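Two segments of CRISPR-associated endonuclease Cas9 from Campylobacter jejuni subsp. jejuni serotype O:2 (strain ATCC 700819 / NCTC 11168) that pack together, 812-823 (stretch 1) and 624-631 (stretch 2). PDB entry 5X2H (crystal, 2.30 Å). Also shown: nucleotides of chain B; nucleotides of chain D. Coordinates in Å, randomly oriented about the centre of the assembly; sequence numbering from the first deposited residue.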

# COMPACT_ATOMS: atom_id res chain seq x y z
N GLU A 812 32.22 12.12 15.68
CA GLU A 812 32.30 12.73 14.36
C GLU A 812 31.36 12.02 13.40
O GLU A 812 31.13 10.82 13.51
CB GLU A 812 33.73 12.69 13.81
CG GLU A 812 34.80 13.22 14.76
CD GLU A 812 35.08 14.70 14.56
OE1 GLU A 812 34.71 15.24 13.50
OE2 GLU A 812 35.67 15.31 15.48
N LYS A 813 30.83 12.78 12.44
CA LYS A 813 29.91 12.24 11.45
C LYS A 813 30.65 11.95 10.15
O LYS A 813 31.50 12.72 9.72
CB LYS A 813 28.75 13.21 11.18
CG LYS A 813 27.72 12.69 10.18
CD LYS A 813 26.64 13.72 9.88
CE LYS A 813 25.55 13.12 9.00
NZ LYS A 813 24.46 14.10 8.70
N TYR A 814 30.32 10.81 9.54
CA TYR A 814 30.86 10.42 8.25
C TYR A 814 29.71 10.07 7.31
O TYR A 814 28.54 10.05 7.70
CB TYR A 814 31.81 9.22 8.38
CG TYR A 814 33.19 9.60 8.87
CD1 TYR A 814 33.40 10.03 10.18
CD2 TYR A 814 34.29 9.52 8.03
CE1 TYR A 814 34.66 10.37 10.63
CE2 TYR A 814 35.56 9.86 8.47
CZ TYR A 814 35.74 10.29 9.77
OH TYR A 814 37.00 10.62 10.20
N ILE A 815 30.06 9.80 6.05
CA ILE A 815 29.08 9.51 5.00
C ILE A 815 29.54 8.28 4.24
O ILE A 815 30.71 8.19 3.83
CB ILE A 815 28.92 10.71 4.04
CG1 ILE A 815 28.36 11.92 4.79
CG2 ILE A 815 28.02 10.34 2.87
CD1 ILE A 815 26.97 11.72 5.33
N VAL A 816 28.63 7.33 4.04
CA VAL A 816 28.90 6.12 3.27
C VAL A 816 28.31 6.29 1.87
O VAL A 816 27.16 6.72 1.72
CB VAL A 816 28.30 4.87 3.94
CG1 VAL A 816 29.11 3.63 3.58
CG2 VAL A 816 28.22 5.05 5.43
N SER A 817 29.09 5.93 0.86
CA SER A 817 28.55 5.84 -0.49
C SER A 817 27.81 4.51 -0.64
O SER A 817 27.79 3.67 0.26
CB SER A 817 29.67 5.97 -1.52
OG SER A 817 30.47 4.81 -1.56
N ALA A 818 27.17 4.32 -1.79
CA ALA A 818 26.44 3.07 -2.01
C ALA A 818 27.37 1.88 -2.19
O ALA A 818 26.92 0.74 -2.06
CB ALA A 818 25.52 3.20 -3.23
N LEU A 819 28.65 2.12 -2.46
CA LEU A 819 29.63 1.06 -2.67
C LEU A 819 30.47 0.79 -1.43
O LEU A 819 31.39 -0.03 -1.50
CB LEU A 819 30.54 1.42 -3.84
CG LEU A 819 29.87 1.72 -5.19
CD1 LEU A 819 30.92 1.89 -6.28
CD2 LEU A 819 28.89 0.62 -5.56
N GLY A 820 30.18 1.45 -0.31
CA GLY A 820 30.94 1.24 0.90
C GLY A 820 32.09 2.20 1.13
O GLY A 820 32.87 1.98 2.06
N GLU A 821 32.21 3.24 0.32
CA GLU A 821 33.26 4.23 0.52
C GLU A 821 32.88 5.18 1.65
O GLU A 821 31.74 5.67 1.70
CB GLU A 821 33.51 5.02 -0.77
CG GLU A 821 33.64 4.14 -2.00
CD GLU A 821 33.56 4.94 -3.29
OE1 GLU A 821 34.62 5.36 -3.79
OE2 GLU A 821 32.43 5.14 -3.78
N VAL A 822 33.82 5.44 2.55
CA VAL A 822 33.58 6.24 3.75
C VAL A 822 34.26 7.59 3.56
O VAL A 822 35.47 7.66 3.31
CB VAL A 822 34.09 5.53 5.01
CG1 VAL A 822 34.04 6.47 6.21
CG2 VAL A 822 33.28 4.27 5.27
N THR A 823 33.48 8.66 3.69
CA THR A 823 33.97 10.02 3.53
C THR A 823 33.59 10.84 4.75
O THR A 823 32.46 10.73 5.25
CB THR A 823 33.40 10.66 2.26
OG1 THR A 823 33.82 9.91 1.11
CG2 THR A 823 33.87 12.10 2.12
P C B 77 28.45 9.81 -1.39
OP1 C B 77 29.73 9.42 -0.75
OP2 C B 77 27.92 8.97 -2.49
O5' C B 77 27.32 9.87 -0.27
C5' C B 77 25.96 9.67 -0.60
C4' C B 77 25.08 10.04 0.57
O4' C B 77 25.32 11.41 0.93
C3' C B 77 23.58 9.95 0.34
O3' C B 77 23.11 8.63 0.54
C2' C B 77 23.02 10.93 1.38
O2' C B 77 22.86 10.29 2.63
C1' C B 77 24.16 11.96 1.50
N1 C B 77 23.88 13.27 0.87
C2 C B 77 23.13 14.20 1.59
O2 C B 77 22.70 13.89 2.71
N3 C B 77 22.88 15.41 1.04
C4 C B 77 23.37 15.70 -0.17
N4 C B 77 23.09 16.91 -0.66
C5 C B 77 24.15 14.77 -0.92
C6 C B 77 24.38 13.58 -0.36
P DG D 2 12.58 1.50 12.94
OP1 DG D 2 12.07 2.55 12.03
OP2 DG D 2 13.94 0.96 12.75
O5' DG D 2 12.45 2.03 14.43
C5' DG D 2 11.26 2.67 14.84
C4' DG D 2 11.24 2.89 16.34
O4' DG D 2 10.88 1.66 17.02
C3' DG D 2 12.57 3.33 16.97
O3' DG D 2 12.30 4.29 17.96
C2' DG D 2 13.05 2.04 17.64
C1' DG D 2 11.72 1.55 18.15
N9 DG D 2 11.70 0.20 18.67
C8 DG D 2 12.56 -0.83 18.38
N7 DG D 2 12.30 -1.93 19.04
C5 DG D 2 11.20 -1.60 19.82
C6 DG D 2 10.46 -2.38 20.75
O6 DG D 2 10.64 -3.56 21.07
N1 DG D 2 9.42 -1.65 21.32
C2 DG D 2 9.13 -0.34 21.04
N2 DG D 2 8.08 0.19 21.69
N3 DG D 2 9.81 0.40 20.18
C4 DG D 2 10.82 -0.29 19.61
P A B 76 26.83 16.26 -4.11
OP1 A B 76 26.55 17.33 -3.11
OP2 A B 76 27.24 16.63 -5.49
O5' A B 76 27.95 15.32 -3.50
C5' A B 76 27.63 14.36 -2.50
C4' A B 76 28.87 13.71 -1.94
O4' A B 76 29.54 14.63 -1.05
C3' A B 76 28.65 12.45 -1.11
O3' A B 76 28.54 11.31 -1.96
C2' A B 76 29.87 12.42 -0.18
O2' A B 76 30.95 11.73 -0.77
C1' A B 76 30.24 13.91 -0.06
N9 A B 76 29.96 14.51 1.26
C8 A B 76 30.90 15.03 2.12
N7 A B 76 30.40 15.53 3.22
C5 A B 76 29.03 15.32 3.08
C6 A B 76 27.95 15.62 3.92
N6 A B 76 28.08 16.22 5.11
N1 A B 76 26.71 15.29 3.50
C2 A B 76 26.58 14.69 2.31
N3 A B 76 27.52 14.36 1.43
C4 A B 76 28.74 14.70 1.88
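Stretch 2 (624-631) IFVSKPER

The strongest polar link between the two segments is one short hydrogen bond. Ser627 OG donates to Ser817 O at 2.5 Å. Ser817 opens a type I beta turn that ends at Gly820, and the same carbonyl also takes a weak turn bond, from Gly820 N to Ser817 O at 3.3 Å. The serine of stretch 2 therefore docks on the turn. Its CA-to-CB bond points toward stretch 1, and chi1 is t. Ser627 OG also lies 3.6 Å from Ala818 CA, and Ser627 CB lies 3.7 Å from Gly820 N.

The turn is braced from within. Ser817 OG accepts from Glu821 N at 3.0 Å and donates to Glu821 OE2 at 3.0 Å. Ser817 N binds Glu821 O at 2.8 Å. Further along the hairpin, Ile815 N to Thr823 O (2.7 Å) and Thr823 N to Ile815 O (2.8 Å) pair the two strands.

A second polar site joins Lys813 and Glu630. The salt bridge is long, with Lys813 NZ 4.0 Å from Glu630 OE1. The lysine is extended, all four chi angles t, so its end comes nearer to stretch 2 although its CA-to-CB bond points sideways. A water bridges the pair: it donates to Glu630 OE2 at 2.5 Å and accepts from Lys813 NZ at 3.1 Å. Another water donates to Tyr814 O at 2.6 Å and, weakly, to Glu630 OE1 at 3.3 Å. Glu630 OE2 also accepts from O2' of C77 in chain B at 2.9 Å, tying this site to the nucleic acid.

Stretch 2 has no regular helix or strand. Its backbone is largely extended and passes across the turn end of the hairpin, roughly crosswise to both strands. It meets the turn at Phe625 to Ser627 and is leaving by Arg631. Gly820 and Ser627 have CA atoms 4.7 Å apart; for Ile815 and Glu630 the CA separation is 8.6 Å. The backbones are thus close at the turn and farther apart at Glu630, where side chains and waters span the gap.

Gly820 CA sits 3.3 Å from Phe625 O. An ideal CB on this glycine would come within 2.5 Å of Phe625 O, a clash, and its backbone angles by themselves call for glycine.

Apolar packing centres on Phe625. Val822 CG2 lies over one face of the ring, 3.7 Å from Phe625 CD2, in a CH-pi contact. Val816 CG1 is at the ring edge, 4.2 Å from Phe625 CD2. The same Val816 CG1 is 3.9 Å from Ser627 OG, linking the apolar patch to the serine.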

# COMPACT_ATOMS: atom_id res chain seq x y z
N ILE A 624 35.53 -5.35 2.66
CA ILE A 624 34.22 -4.73 2.46
C ILE A 624 33.84 -3.91 3.69
O ILE A 624 34.00 -4.36 4.83
CB ILE A 624 33.16 -5.80 2.17
CG1 ILE A 624 33.51 -6.58 0.90
CG2 ILE A 624 31.78 -5.18 2.05
CD1 ILE A 624 32.65 -7.79 0.71
N PHE A 625 33.32 -2.71 3.46
CA PHE A 625 32.60 -1.96 4.48
C PHE A 625 31.14 -1.91 4.06
O PHE A 625 30.80 -1.28 3.05
CB PHE A 625 33.18 -0.56 4.67
CG PHE A 625 32.66 0.13 5.89
CD1 PHE A 625 33.23 -0.11 7.13
CD2 PHE A 625 31.59 1.01 5.81
CE1 PHE A 625 32.75 0.52 8.27
CE2 PHE A 625 31.11 1.64 6.94
CZ PHE A 625 31.69 1.40 8.17
N VAL A 626 30.28 -2.60 4.82
CA VAL A 626 28.88 -2.72 4.45
C VAL A 626 28.23 -1.34 4.43
O VAL A 626 28.33 -0.57 5.40
CB VAL A 626 28.16 -3.67 5.42
CG1 VAL A 626 26.70 -3.81 5.05
CG2 VAL A 626 28.86 -5.02 5.43
N SER A 627 27.56 -1.03 3.33
CA SER A 627 26.95 0.28 3.12
C SER A 627 25.48 0.25 3.52
O SER A 627 24.73 -0.62 3.08
CB SER A 627 27.09 0.71 1.66
OG SER A 627 26.40 1.93 1.43
N LYS A 628 25.08 1.22 4.34
CA LYS A 628 23.70 1.44 4.71
C LYS A 628 23.36 2.91 4.54
O LYS A 628 24.16 3.78 4.93
CB LYS A 628 23.43 1.03 6.17
CG LYS A 628 23.80 -0.41 6.50
CD LYS A 628 23.37 -0.76 7.92
CE LYS A 628 23.78 -2.18 8.29
NZ LYS A 628 23.17 -2.63 9.57
N PRO A 629 22.22 3.23 3.95
CA PRO A 629 21.85 4.64 3.77
C PRO A 629 21.22 5.22 5.03
O PRO A 629 20.50 4.54 5.76
CB PRO A 629 20.82 4.58 2.63
CG PRO A 629 20.15 3.26 2.83
CD PRO A 629 21.22 2.32 3.36
N GLU A 630 21.51 6.49 5.26
CA GLU A 630 20.87 7.18 6.37
C GLU A 630 19.40 7.45 6.02
O GLU A 630 19.07 7.80 4.89
CB GLU A 630 21.60 8.49 6.69
CG GLU A 630 21.66 9.50 5.57
CD GLU A 630 22.44 10.74 5.96
OE1 GLU A 630 23.01 10.76 7.08
OE2 GLU A 630 22.48 11.70 5.16
N ARG A 631 18.53 7.26 7.01
CA ARG A 631 17.08 7.34 6.81
C ARG A 631 16.62 8.73 7.21
O ARG A 631 16.38 9.01 8.39
CB ARG A 631 16.37 6.27 7.62
CG ARG A 631 16.87 4.86 7.38
CD ARG A 631 15.73 3.86 7.39
NE ARG A 631 15.72 3.01 8.58
CZ ARG A 631 14.76 3.02 9.50
NH1 ARG A 631 13.72 3.83 9.38
NH2 ARG A 631 14.84 2.20 10.54
O HOH W 1 26.01 9.36 7.50
O HOH W 2 22.91 14.01 6.06